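Local coordinates for lipoprotein (Mycoplasma mycoides subsp. capri, PDB 7ADK), which probably cleaves proteins as a serine peptidase of the chymotrypsin-like PA clan, and is a mycoplasma lipoprotein, at residues 632-637 and 664-669; 750-755 and 772-777; 268-273 and 671-676; 424-429 and 445-450. One frame throughout, in Å; residues are numbered along the deposited sequence.

Contact 1 (632-637 and 664-669); sequences LYIVGY and LWINSE
Segments 632-637 and 664-669 are irregular, and their touching parts run in roughly opposite directions, 150° apart. They come nearest at I634 and I666, with CA atoms 4.3 Å apart. I634 is the centre of an inverse gamma turn, closed by a weak bond from V635 N to Y633 O. The side-chain amide of N667 lies over one face of the Y633 ring, with the two planes 21° apart. N667 ND2 sits 3.1 Å above that ring, toward its rim. Y633 OH gives a weak hydrogen bond to N667 OD1, 2.8 Å. I634 and I666 lie side by side, CG1 to CG1 at 3.5 Å. L664 CD1 meets Y637 CE2 at 3.4 Å, while Y637 OH bonds to L287 O. The contact joins the two loops flanking helix 651-655 inside the peptidase region. All touching residues are buried. One weak side-chain bond links the segments, so the amide-ring stack and aliphatic packing probably contribute most of the cohesion.

Contact 2 (750-755 and 772-777); sequences RFYAPA and AVYHAS
The hydroxyl of Y774 is the polar centre. Y774 OH lies 2.7 Å from Y752 O, a weak hydrogen bond. It is also 2.7 Å from S777 OG on its own strand, where either hydroxyl could be the donor. S777 OG in turn lies 3.3 Å from P754 O, again a weak bond. The result is a short chain of polar atoms running from one loop carbonyl through two hydroxyls to another. Y774 reaches the loop because its CG is anti to the backbone N (chi1 -172°). Strand 769-778 belongs to the mixed sheet, and backbone bonds tie Y774 to S761 of strand 761-765 and to G760 just before it. Segment 750-755 belongs to the loop that leads into strand 761-765. In PA-clan peptidases the end of this loop carries the nucleophile, so the contact probably flanks the active site. Further out, the Y752 and Y774 rings form a T-shaped pair with centroids 4.6 Å apart and planes at 66°. The edge of Y752 meets the face of Y774, and Y752 CD2 stands 3.5 Å above the centre of that ring. On the loop itself, P754 CD lies over the centre of one Y752 face. P754 CG also touches Y774 CE2 at 4.0 Å. Y752 OH is bonded to V635 O, and the Y752 ring also meets that of Y633.

Contact 3 (268-273 and 671-676); sequences VVDSLG and KFYNKL
Y673 is the main side chain here, and 268-270 lines its ring. Its CG is anti to the backbone N (chi1 -175°), which sends the phenol along the other segment. Y673 and D270 lie side by side and point the same way. Y673 OH donates a hydrogen bond to D270 OD2, 2.7 Å. The carboxylate uses its anti lone pair, the one turned away from the other oxygen. D270 OD2 lies in the plane of the ring at its edge, yet the carboxylate plane is turned 45° from the ring. V269 also runs alongside the ring, with CG1 3.4 Å from Y673 CE1. V268 comes obliquely instead. Its CG2 is at the ring edge, 3.8 Å from Y673 CD1. Further along segment 268-273, L676 CD2 packs 3.7 Å from L272 O. A bond from K675 N to F672 O, 3.1 Å, closes the turn that places L676 there. The buried carboxylate is probably ionised, and the phenol would help stabilise its charge. This is loop-to-loop packing: a tyrosine-aspartate bond joins a loop ahead of strand 289-293 to a turn 398 residues further on. T476 OG1 bonds to Y673 O and weakly to S271 OG, so it touches both segments. Segment 268-273 follows helix 220-226. Segment 671-676 lies between helices 651-655 and 688-691, with K671 and K675 against another protein chain.

Contact 4 (424-429 and 445-450); sequences GTMWIM and FGTNSH
W427 has its CG in the crowded position between backbone N and carbonyl carbon (chi1 65°), which brings the indole back over G446. This is the antiparallel hairpin of strands 421-433 and 442-447, part of the antiparallel sheet, probably the first of the two PA-clan barrels. W427 and G446 are a hydrogen-bonded pair. W427 N bonds to G446 O at 3.1 Å, and G446 N to W427 O at 2.9 Å. I428 and F445 form the next, non-hydrogen-bonded pair. G446 CA makes a CH-pi contact over the six-membered ring of W427, 3.7 Å from its centroid. M429, bent at its last torsion, brings CE to 3.3 Å from G446 CA. The indole and this methyl pack closely against G446, which has no side chain. M426 SD lies 5.1 Å from the centroid of the F445 ring, obliquely, a Met-aromatic contact. Beyond the strand, N448 ND2 and H450 ND1 both bond to D539 OD2, and H450 touches S759. This is consistent with the Ser-His-Asp triad of PA-clan peptidases. At the end of the strand next to N448, T447 OG1 donates to T425 O at 2.8 Å, from above the carbonyl plane.

Along the chain, contact 3 closes a long loop that encloses contact 4 and then contact 1. Contact 2 follows. Contact 1 is central, its centre about 9 Å from that of contact 2, 10 Å from contact 3 and 15 Å from contact 4. It touches all three. Contacts 3 and 4 are furthest apart, about 25 Å between centres. Contact 4 belongs to the antiparallel sheet, and contact 2 sets a loop against strand 769-778 of the mixed sheet. They meet where V773 packs on W427 and H775 on N448 and H450. This fits the two-barrel plan of PA-clan peptidases, whose probable active site lies between the barrels. Contacts 1 and 3 join loops.

Contact 1 (632-637 and 664-669)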
loop_
_atom_site.group_PDB
_atom_site.type_symbol
_atom_site.label_atom_id
_atom_site.label_comp_id
_atom_site.label_asym_id
_atom_site.label_seq_id
_atom_site.Cartn_x
_atom_site.Cartn_y
_atom_site.Cartn_z
ATOM N N LEU B 632 0.074 -16.426 -18.012
ATOM C CA LEU B 632 -0.769 -15.857 -16.966
ATOM C C LEU B 632 -0.225 -16.281 -15.618
ATOM O O LEU B 632 -0.090 -17.471 -15.358
ATOM C CB LEU B 632 -2.234 -16.313 -17.088
ATOM C CG LEU B 632 -3.046 -15.867 -18.306
ATOM C CD1 LEU B 632 -2.804 -14.409 -18.599
ATOM C CD2 LEU B 632 -2.797 -16.695 -19.555
ATOM N N TYR B 633 0.072 -15.321 -14.754
ATOM C CA TYR B 633 0.314 -15.624 -13.358
ATOM C C TYR B 633 -0.209 -14.545 -12.394
ATOM O O TYR B 633 0.562 -13.980 -11.631
ATOM C CB TYR B 633 1.753 -16.154 -13.086
ATOM C CG TYR B 633 2.892 -15.689 -13.947
ATOM C CD1 TYR B 633 3.177 -16.316 -15.163
ATOM C CD2 TYR B 633 3.706 -14.655 -13.498
ATOM C CE1 TYR B 633 4.225 -15.843 -15.974
ATOM C CE2 TYR B 633 4.669 -14.117 -14.356
ATOM C CZ TYR B 633 4.903 -14.673 -15.622
ATOM O OH TYR B 633 5.662 -14.004 -16.540
ATOM N N ILE B 634 -1.531 -14.260 -12.397
ATOM C CA ILE B 634 -2.190 -13.764 -11.160
ATOM C C ILE B 634 -2.304 -14.966 -10.276
ATOM O O ILE B 634 -3.305 -15.658 -10.197
ATOM C CB ILE B 634 -3.581 -13.106 -11.240
ATOM C CG1 ILE B 634 -3.487 -11.877 -12.124
ATOM C CG2 ILE B 634 -4.035 -12.650 -9.831
ATOM C CD1 ILE B 634 -4.764 -11.035 -12.138
ATOM N N VAL B 635 -1.189 -15.212 -9.660
ATOM C CA VAL B 635 -0.951 -16.274 -8.723
ATOM C C VAL B 635 0.093 -15.753 -7.787
ATOM O O VAL B 635 0.790 -14.778 -8.071
ATOM C CB VAL B 635 -0.462 -17.565 -9.386
ATOM C CG1 VAL B 635 -1.546 -18.302 -10.165
ATOM C CG2 VAL B 635 0.643 -17.264 -10.368
ATOM N N GLY B 636 0.210 -16.415 -6.656
ATOM C CA GLY B 636 1.125 -15.974 -5.638
ATOM C C GLY B 636 0.576 -14.791 -4.873
ATOM O O GLY B 636 0.066 -13.815 -5.417
ATOM N N TYR B 637 0.756 -14.880 -3.571
ATOM C CA TYR B 637 0.557 -13.779 -2.660
ATOM C C TYR B 637 1.864 -13.594 -1.891
ATOM O O TYR B 637 2.125 -14.335 -0.942
ATOM C CB TYR B 637 -0.656 -14.065 -1.775
ATOM C CG TYR B 637 -1.964 -14.327 -2.498
ATOM C CD1 TYR B 637 -2.260 -15.616 -2.978
ATOM C CD2 TYR B 637 -2.946 -13.327 -2.551
ATOM C CE1 TYR B 637 -3.546 -15.924 -3.455
ATOM C CE2 TYR B 637 -4.235 -13.635 -3.017
ATOM C CZ TYR B 637 -4.548 -14.938 -3.451
ATOM O OH TYR B 637 -5.822 -15.250 -3.794
ATOM N N LEU B 664 -1.915 -9.271 -3.803
ATOM C CA LEU B 664 -2.354 -10.088 -4.950
ATOM C C LEU B 664 -1.469 -9.845 -6.186
ATOM O O LEU B 664 -1.895 -9.241 -7.167
ATOM C CB LEU B 664 -3.845 -9.811 -5.221
ATOM C CG LEU B 664 -4.468 -10.639 -6.371
ATOM C CD1 LEU B 664 -4.970 -11.991 -5.905
ATOM C CD2 LEU B 664 -5.646 -9.893 -6.965
ATOM N N TRP B 665 -0.211 -10.286 -6.132
ATOM C CA TRP B 665 0.781 -10.060 -7.195
ATOM C C TRP B 665 0.400 -10.740 -8.526
ATOM O O TRP B 665 -0.328 -11.721 -8.581
ATOM C CB TRP B 665 2.185 -10.451 -6.713
ATOM C CG TRP B 665 3.332 -9.577 -7.137
ATOM C CD1 TRP B 665 4.079 -9.720 -8.251
ATOM C CD2 TRP B 665 3.904 -8.422 -6.448
ATOM N NE1 TRP B 665 5.036 -8.738 -8.301
ATOM C CE2 TRP B 665 4.951 -7.887 -7.240
ATOM C CE3 TRP B 665 3.670 -7.787 -5.216
ATOM C CZ2 TRP B 665 5.656 -6.739 -6.893
ATOM C CZ3 TRP B 665 4.384 -6.638 -4.841
ATOM C CH2 TRP B 665 5.354 -6.096 -5.688
ATOM N N ILE B 666 0.862 -10.151 -9.615
ATOM C CA ILE B 666 0.435 -10.360 -11.002
ATOM C C ILE B 666 1.673 -10.444 -11.900
ATOM O O ILE B 666 2.778 -10.651 -11.427
ATOM C CB ILE B 666 -0.718 -9.352 -11.350
ATOM C CG1 ILE B 666 -1.239 -9.299 -12.807
ATOM C CG2 ILE B 666 -0.557 -7.937 -10.796
ATOM C CD1 ILE B 666 -2.511 -8.466 -13.013
ATOM N N ASN B 667 1.487 -10.328 -13.200
ATOM C CA ASN B 667 2.455 -10.369 -14.279
ATOM C C ASN B 667 2.010 -9.300 -15.278
ATOM O O ASN B 667 1.165 -9.573 -16.137
ATOM C CB ASN B 667 2.351 -11.781 -14.843
ATOM C CG ASN B 667 3.262 -12.043 -16.008
ATOM O OD1 ASN B 667 4.394 -11.592 -16.051
ATOM N ND2 ASN B 667 2.841 -12.850 -16.955
ATOM N N SER B 668 2.351 -8.040 -15.021
ATOM C CA SER B 668 1.894 -6.880 -15.800
ATOM C C SER B 668 2.701 -5.617 -15.540
ATOM O O SER B 668 3.359 -5.477 -14.513
ATOM C CB SER B 668 0.433 -6.566 -15.496
ATOM O OG SER B 668 -0.377 -7.407 -16.260
ATOM N N GLU B 669 2.562 -4.675 -16.472
ATOM C CA GLU B 669 3.103 -3.321 -16.412
ATOM C C GLU B 669 2.779 -2.626 -15.079
ATOM O O GLU B 669 1.620 -2.510 -14.690
ATOM C CB GLU B 669 2.509 -2.449 -17.533
ATOM C CG GLU B 669 2.555 -2.998 -18.951
ATOM C CD GLU B 669 1.965 -2.035 -20.001
ATOM O OE1 GLU B 669 1.713 -0.849 -19.732
ATOM O OE2 GLU B 669 1.758 -2.473 -21.144
#

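Contact 2 (750-755 and 772-777)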
loop_
_atom_site.group_PDB
_atom_site.type_symbol
_atom_site.label_atom_id
_atom_site.label_comp_id
_atom_site.label_asym_id
_atom_site.label_seq_id
_atom_site.Cartn_x
_atom_site.Cartn_y
_atom_site.Cartn_z
ATOM N N ARG B 750 8.772 -13.086 -17.436
ATOM C CA ARG B 750 9.274 -11.731 -17.753
ATOM C C ARG B 750 9.268 -10.725 -16.596
ATOM O O ARG B 750 10.325 -10.193 -16.268
ATOM C CB ARG B 750 8.512 -11.178 -18.966
ATOM C CG ARG B 750 8.959 -9.789 -19.420
ATOM C CD ARG B 750 8.092 -9.304 -20.576
ATOM N NE ARG B 750 8.529 -7.996 -21.059
ATOM C CZ ARG B 750 7.853 -7.147 -21.799
ATOM N NH1 ARG B 750 6.683 -7.408 -22.289
ATOM N NH2 ARG B 750 8.357 -5.991 -22.062
ATOM N N PHE B 751 8.097 -10.417 -16.039
ATOM C CA PHE B 751 7.895 -9.345 -15.059
ATOM C C PHE B 751 7.530 -9.931 -13.692
ATOM O O PHE B 751 6.439 -9.688 -13.193
ATOM C CB PHE B 751 6.811 -8.364 -15.563
ATOM C CG PHE B 751 7.130 -7.417 -16.713
ATOM C CD1 PHE B 751 8.406 -6.839 -16.866
ATOM C CD2 PHE B 751 6.082 -7.000 -17.554
ATOM C CE1 PHE B 751 8.626 -5.858 -17.845
ATOM C CE2 PHE B 751 6.307 -6.028 -18.540
ATOM C CZ PHE B 751 7.575 -5.441 -18.673
ATOM N N TYR B 752 8.387 -10.741 -13.063
ATOM C CA TYR B 752 7.955 -11.517 -11.890
ATOM C C TYR B 752 9.059 -11.870 -10.894
ATOM O O TYR B 752 9.561 -12.993 -10.843
ATOM C CB TYR B 752 7.214 -12.757 -12.378
ATOM C CG TYR B 752 6.196 -13.353 -11.420
ATOM C CD1 TYR B 752 5.106 -12.594 -10.960
ATOM C CD2 TYR B 752 6.317 -14.685 -11.012
ATOM C CE1 TYR B 752 4.175 -13.151 -10.063
ATOM C CE2 TYR B 752 5.398 -15.246 -10.117
ATOM C CZ TYR B 752 4.330 -14.479 -9.631
ATOM O OH TYR B 752 3.495 -15.035 -8.726
ATOM N N ALA B 753 9.389 -10.914 -10.032
ATOM C CA ALA B 753 10.207 -11.144 -8.850
ATOM C C ALA B 753 9.468 -10.754 -7.545
ATOM O O ALA B 753 9.869 -9.822 -6.851
ATOM C CB ALA B 753 11.550 -10.456 -9.071
ATOM N N PRO B 754 8.359 -11.433 -7.195
ATOM C CA PRO B 754 7.627 -11.218 -5.949
ATOM C C PRO B 754 8.410 -11.721 -4.725
ATOM O O PRO B 754 8.406 -12.901 -4.375
ATOM C CB PRO B 754 6.307 -11.964 -6.136
ATOM C CG PRO B 754 6.677 -13.104 -7.066
ATOM C CD PRO B 754 7.671 -12.431 -7.994
ATOM N N ALA B 755 9.060 -10.803 -4.028
ATOM C CA ALA B 755 9.840 -11.088 -2.831
ATOM C C ALA B 755 9.003 -11.654 -1.667
ATOM O O ALA B 755 7.880 -11.213 -1.433
ATOM C CB ALA B 755 10.554 -9.803 -2.418
ATOM N N ALA B 772 3.681 -24.024 -15.937
ATOM C CA ALA B 772 4.812 -24.126 -15.020
ATOM C C ALA B 772 4.456 -23.705 -13.587
ATOM O O ALA B 772 3.421 -23.100 -13.357
ATOM C CB ALA B 772 6.003 -23.358 -15.596
ATOM N N VAL B 773 5.297 -24.016 -12.608
ATOM C CA VAL B 773 5.112 -23.678 -11.190
ATOM C C VAL B 773 6.247 -22.800 -10.693
ATOM O O VAL B 773 7.368 -23.269 -10.582
ATOM C CB VAL B 773 5.053 -24.936 -10.308
ATOM C CG1 VAL B 773 4.450 -24.560 -8.966
ATOM C CG2 VAL B 773 4.253 -26.057 -10.941
ATOM N N TYR B 774 6.000 -21.540 -10.367
ATOM C CA TYR B 774 7.034 -20.628 -9.880
ATOM C C TYR B 774 7.479 -20.954 -8.459
ATOM O O TYR B 774 6.648 -21.234 -7.593
ATOM C CB TYR B 774 6.518 -19.207 -9.955
ATOM C CG TYR B 774 7.547 -18.159 -9.651
ATOM C CD1 TYR B 774 8.361 -17.679 -10.689
ATOM C CD2 TYR B 774 7.622 -17.601 -8.363
ATOM C CE1 TYR B 774 9.210 -16.591 -10.450
ATOM C CE2 TYR B 774 8.481 -16.522 -8.121
ATOM C CZ TYR B 774 9.262 -16.005 -9.171
ATOM O OH TYR B 774 9.990 -14.886 -8.971
ATOM N N HIS B 775 8.782 -20.863 -8.182
ATOM C CA HIS B 775 9.312 -21.194 -6.848
ATOM C C HIS B 775 10.456 -20.326 -6.316
ATOM O O HIS B 775 10.526 -20.139 -5.106
ATOM C CB HIS B 775 9.691 -22.672 -6.778
ATOM C CG HIS B 775 10.990 -23.036 -7.444
ATOM N ND1 HIS B 775 11.161 -23.346 -8.784
ATOM C CD2 HIS B 775 12.194 -23.133 -6.818
ATOM C CE1 HIS B 775 12.457 -23.633 -8.927
ATOM N NE2 HIS B 775 13.098 -23.513 -7.768
ATOM N N ALA B 776 11.313 -19.765 -7.161
ATOM C CA ALA B 776 12.434 -18.928 -6.739
ATOM C C ALA B 776 12.362 -17.551 -7.380
ATOM O O ALA B 776 12.050 -17.448 -8.558
ATOM C CB ALA B 776 13.736 -19.625 -7.082
ATOM N N SER B 777 12.696 -16.500 -6.634
ATOM C CA SER B 777 12.744 -15.115 -7.123
ATOM C C SER B 777 14.146 -14.533 -7.099
ATOM O O SER B 777 14.953 -14.875 -6.241
ATOM C CB SER B 777 11.862 -14.191 -6.291
ATOM O OG SER B 777 10.529 -14.620 -6.309
#

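Contact 3 (268-273 and 671-676)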
loop_
_atom_site.group_PDB
_atom_site.type_symbol
_atom_site.label_atom_id
_atom_site.label_comp_id
_atom_site.label_asym_id
_atom_site.label_seq_id
_atom_site.Cartn_x
_atom_site.Cartn_y
_atom_site.Cartn_z
ATOM N N VAL B 268 3.010 -5.171 -11.377
ATOM C CA VAL B 268 1.877 -4.618 -10.602
ATOM C C VAL B 268 1.340 -5.608 -9.546
ATOM O O VAL B 268 1.809 -6.739 -9.476
ATOM C CB VAL B 268 0.859 -3.957 -11.564
ATOM C CG1 VAL B 268 0.024 -4.944 -12.351
ATOM C CG2 VAL B 268 -0.093 -2.966 -10.898
ATOM N N VAL B 269 0.429 -5.180 -8.661
ATOM C CA VAL B 269 0.252 -5.825 -7.345
ATOM C C VAL B 269 -1.164 -5.999 -6.766
ATOM O O VAL B 269 -1.361 -6.877 -5.938
ATOM C CB VAL B 269 1.095 -5.052 -6.339
ATOM C CG1 VAL B 269 0.512 -3.675 -6.069
ATOM C CG2 VAL B 269 1.181 -5.767 -5.004
ATOM N N ASP B 270 -2.149 -5.169 -7.099
ATOM C CA ASP B 270 -3.494 -5.249 -6.487
ATOM C C ASP B 270 -4.590 -5.186 -7.561
ATOM O O ASP B 270 -5.761 -5.122 -7.229
ATOM C CB ASP B 270 -3.724 -4.156 -5.415
ATOM C CG ASP B 270 -2.844 -4.110 -4.146
ATOM O OD1 ASP B 270 -2.613 -5.156 -3.505
ATOM O OD2 ASP B 270 -2.451 -2.989 -3.741
ATOM N N SER B 271 -4.216 -5.167 -8.841
ATOM C CA SER B 271 -5.078 -4.847 -9.982
ATOM C C SER B 271 -5.251 -6.054 -10.903
ATOM O O SER B 271 -4.347 -6.869 -11.006
ATOM C CB SER B 271 -4.484 -3.665 -10.744
ATOM O OG SER B 271 -5.403 -3.225 -11.711
ATOM N N LEU B 272 -6.407 -6.188 -11.557
ATOM C CA LEU B 272 -6.724 -7.258 -12.514
ATOM C C LEU B 272 -6.794 -6.711 -13.945
ATOM O O LEU B 272 -7.644 -5.883 -14.236
ATOM C CB LEU B 272 -8.093 -7.877 -12.183
ATOM C CG LEU B 272 -8.274 -8.391 -10.754
ATOM C CD1 LEU B 272 -9.687 -8.944 -10.595
ATOM C CD2 LEU B 272 -7.232 -9.439 -10.397
ATOM N N GLY B 273 -5.981 -7.210 -14.871
ATOM C CA GLY B 273 -6.039 -6.776 -16.269
ATOM C C GLY B 273 -7.258 -7.275 -17.061
ATOM O O GLY B 273 -7.902 -6.475 -17.732
ATOM N N LYS B 671 2.428 0.356 -14.726
ATOM C CA LYS B 671 1.607 1.485 -15.178
ATOM C C LYS B 671 0.110 1.298 -14.963
ATOM O O LYS B 671 -0.614 2.284 -14.994
ATOM C CB LYS B 671 1.913 1.752 -16.660
ATOM C CG LYS B 671 3.353 2.256 -16.837
ATOM C CD LYS B 671 3.747 2.426 -18.302
ATOM C CE LYS B 671 5.190 2.932 -18.386
ATOM N NZ LYS B 671 5.731 2.855 -19.757
ATOM N N PHE B 672 -0.372 0.086 -14.708
ATOM C CA PHE B 672 -1.800 -0.201 -14.540
ATOM C C PHE B 672 -2.386 0.163 -13.165
ATOM O O PHE B 672 -3.604 0.148 -13.025
ATOM C CB PHE B 672 -2.036 -1.694 -14.816
ATOM C CG PHE B 672 -1.852 -2.216 -16.234
ATOM C CD1 PHE B 672 -1.785 -1.360 -17.348
ATOM C CD2 PHE B 672 -1.799 -3.607 -16.434
ATOM C CE1 PHE B 672 -1.628 -1.891 -18.635
ATOM C CE2 PHE B 672 -1.629 -4.140 -17.722
ATOM C CZ PHE B 672 -1.532 -3.279 -18.821
ATOM N N TYR B 673 -1.579 0.495 -12.148
ATOM C CA TYR B 673 -1.935 0.291 -10.734
ATOM C C TYR B 673 -3.294 0.823 -10.247
ATOM O O TYR B 673 -4.105 0.051 -9.741
ATOM C CB TYR B 673 -0.801 0.794 -9.831
ATOM C CG TYR B 673 -1.044 0.508 -8.355
ATOM C CD1 TYR B 673 -1.284 -0.813 -7.948
ATOM C CD2 TYR B 673 -1.087 1.541 -7.400
ATOM C CE1 TYR B 673 -1.598 -1.101 -6.616
ATOM C CE2 TYR B 673 -1.407 1.250 -6.058
ATOM C CZ TYR B 673 -1.663 -0.076 -5.664
ATOM O OH TYR B 673 -1.919 -0.393 -4.368
ATOM N N ASN B 674 -3.563 2.116 -10.393
ATOM C CA ASN B 674 -4.839 2.747 -10.019
ATOM C C ASN B 674 -5.598 3.268 -11.255
ATOM O O ASN B 674 -6.399 4.198 -11.168
ATOM C CB ASN B 674 -4.564 3.819 -8.937
ATOM C CG ASN B 674 -4.747 3.322 -7.517
ATOM O OD1 ASN B 674 -5.643 2.564 -7.199
ATOM N ND2 ASN B 674 -3.954 3.796 -6.589
ATOM N N LYS B 675 -5.305 2.713 -12.438
ATOM C CA LYS B 675 -5.611 3.336 -13.732
ATOM C C LYS B 675 -6.647 2.579 -14.572
ATOM O O LYS B 675 -7.209 3.155 -15.496
ATOM C CB LYS B 675 -4.290 3.557 -14.486
ATOM C CG LYS B 675 -3.222 4.392 -13.759
ATOM C CD LYS B 675 -3.627 5.859 -13.580
ATOM C CE LYS B 675 -2.442 6.686 -13.073
ATOM N NZ LYS B 675 -2.731 8.134 -13.072
ATOM N N LEU B 676 -6.928 1.314 -14.254
ATOM C CA LEU B 676 -7.868 0.430 -14.969
ATOM C C LEU B 676 -9.336 0.564 -14.507
ATOM O O LEU B 676 -10.196 -0.128 -15.038
ATOM C CB LEU B 676 -7.362 -1.029 -14.838
ATOM C CG LEU B 676 -6.449 -1.524 -15.972
ATOM C CD1 LEU B 676 -5.296 -0.583 -16.286
ATOM C CD2 LEU B 676 -5.868 -2.881 -15.605
#

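Contact 4 (424-429 and 445-450)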
loop_
_atom_site.group_PDB
_atom_site.type_symbol
_atom_site.label_atom_id
_atom_site.label_comp_id
_atom_site.label_asym_id
_atom_site.label_seq_id
_atom_site.Cartn_x
_atom_site.Cartn_y
_atom_site.Cartn_z
ATOM N N GLY B 424 2.663 -19.692 1.720
ATOM C CA GLY B 424 2.943 -19.845 0.296
ATOM C C GLY B 424 1.691 -19.667 -0.540
ATOM O O GLY B 424 0.806 -18.879 -0.189
ATOM N N THR B 425 1.609 -20.316 -1.692
ATOM C CA THR B 425 0.415 -20.233 -2.522
ATOM C C THR B 425 0.102 -21.579 -3.179
ATOM O O THR B 425 0.983 -22.425 -3.366
ATOM C CB THR B 425 0.569 -19.118 -3.561
ATOM O OG1 THR B 425 0.832 -17.906 -2.901
ATOM C CG2 THR B 425 -0.697 -18.872 -4.373
ATOM N N MET B 426 -1.163 -21.801 -3.495
ATOM C CA MET B 426 -1.661 -22.989 -4.174
ATOM C C MET B 426 -2.697 -22.637 -5.238
ATOM O O MET B 426 -3.290 -21.564 -5.222
ATOM C CB MET B 426 -2.336 -23.983 -3.217
ATOM C CG MET B 426 -1.633 -24.219 -1.897
ATOM S SD MET B 426 -2.057 -25.759 -1.065
ATOM C CE MET B 426 -3.711 -25.404 -0.397
ATOM N N TRP B 427 -2.959 -23.574 -6.130
ATOM C CA TRP B 427 -4.165 -23.593 -6.939
ATOM C C TRP B 427 -4.919 -24.891 -6.763
ATOM O O TRP B 427 -4.339 -25.947 -6.507
ATOM C CB TRP B 427 -3.836 -23.365 -8.410
ATOM C CG TRP B 427 -3.010 -24.436 -9.042
ATOM C CD1 TRP B 427 -3.489 -25.460 -9.777
ATOM C CD2 TRP B 427 -1.568 -24.628 -8.977
ATOM N NE1 TRP B 427 -2.463 -26.283 -10.155
ATOM C CE2 TRP B 427 -1.251 -25.815 -9.706
ATOM C CE3 TRP B 427 -0.509 -23.923 -8.393
ATOM C CZ2 TRP B 427 0.042 -26.310 -9.839
ATOM C CZ3 TRP B 427 0.803 -24.401 -8.542
ATOM C CH2 TRP B 427 1.082 -25.583 -9.257
ATOM N N ILE B 428 -6.231 -24.817 -6.867
ATOM C CA ILE B 428 -7.104 -25.980 -6.948
ATOM C C ILE B 428 -6.852 -26.663 -8.303
ATOM O O ILE B 428 -6.949 -26.022 -9.350
ATOM C CB ILE B 428 -8.555 -25.520 -6.690
ATOM C CG1 ILE B 428 -9.442 -26.660 -6.186
ATOM C CG2 ILE B 428 -9.218 -24.787 -7.867
ATOM C CD1 ILE B 428 -10.687 -26.091 -5.488
ATOM N N MET B 429 -6.504 -27.952 -8.305
ATOM C CA MET B 429 -6.300 -28.694 -9.544
ATOM C C MET B 429 -7.311 -29.813 -9.749
ATOM O O MET B 429 -7.744 -30.036 -10.872
ATOM C CB MET B 429 -4.851 -29.158 -9.671
ATOM C CG MET B 429 -4.443 -30.359 -8.819
ATOM S SD MET B 429 -3.002 -31.244 -9.456
ATOM C CE MET B 429 -1.724 -30.087 -8.986
ATOM N N PHE B 445 -4.607 -29.744 -4.338
ATOM C CA PHE B 445 -4.040 -28.432 -4.592
ATOM C C PHE B 445 -2.575 -28.551 -5.051
ATOM O O PHE B 445 -1.779 -29.190 -4.386
ATOM C CB PHE B 445 -4.149 -27.590 -3.322
ATOM C CG PHE B 445 -5.567 -27.221 -2.892
ATOM C CD1 PHE B 445 -6.366 -28.097 -2.135
ATOM C CD2 PHE B 445 -6.071 -25.950 -3.226
ATOM C CE1 PHE B 445 -7.665 -27.720 -1.751
ATOM C CE2 PHE B 445 -7.357 -25.556 -2.821
ATOM C CZ PHE B 445 -8.156 -26.443 -2.090
ATOM N N GLY B 446 -2.228 -27.951 -6.190
ATOM C CA GLY B 446 -0.863 -27.842 -6.662
ATOM C C GLY B 446 -0.142 -26.716 -5.954
ATOM O O GLY B 446 -0.674 -25.634 -5.754
ATOM N N THR B 447 1.082 -26.954 -5.523
ATOM C CA THR B 447 1.926 -25.997 -4.809
ATOM C C THR B 447 3.383 -26.357 -5.085
ATOM O O THR B 447 3.651 -27.163 -5.982
ATOM C CB THR B 447 1.555 -25.972 -3.305
ATOM O OG1 THR B 447 2.195 -24.897 -2.684
ATOM C CG2 THR B 447 1.910 -27.244 -2.537
ATOM N N ASN B 448 4.333 -25.836 -4.320
ATOM C CA ASN B 448 5.723 -26.273 -4.371
ATOM C C ASN B 448 6.219 -26.923 -3.076
ATOM O O ASN B 448 5.657 -26.767 -2.001
ATOM C CB ASN B 448 6.607 -25.166 -4.912
ATOM C CG ASN B 448 6.728 -24.011 -3.985
ATOM O OD1 ASN B 448 5.765 -23.485 -3.471
ATOM N ND2 ASN B 448 7.927 -23.599 -3.720
ATOM N N SER B 449 7.253 -27.740 -3.197
ATOM C CA SER B 449 7.728 -28.665 -2.160
ATOM C C SER B 449 8.284 -27.984 -0.905
ATOM O O SER B 449 7.974 -28.403 0.206
ATOM C CB SER B 449 8.766 -29.617 -2.748
ATOM O OG SER B 449 8.948 -30.713 -1.916
ATOM N N HIS B 450 9.005 -26.869 -1.028
ATOM C CA HIS B 450 9.402 -26.123 0.168
ATOM C C HIS B 450 8.248 -25.402 0.888
ATOM O O HIS B 450 8.423 -24.979 2.029
ATOM C CB HIS B 450 10.570 -25.188 -0.117
ATOM C CG HIS B 450 10.218 -23.866 -0.724
ATOM N ND1 HIS B 450 10.355 -23.518 -2.035
ATOM C CD2 HIS B 450 9.884 -22.729 -0.047
ATOM C CE1 HIS B 450 10.133 -22.206 -2.152
ATOM N NE2 HIS B 450 9.808 -21.679 -0.965
#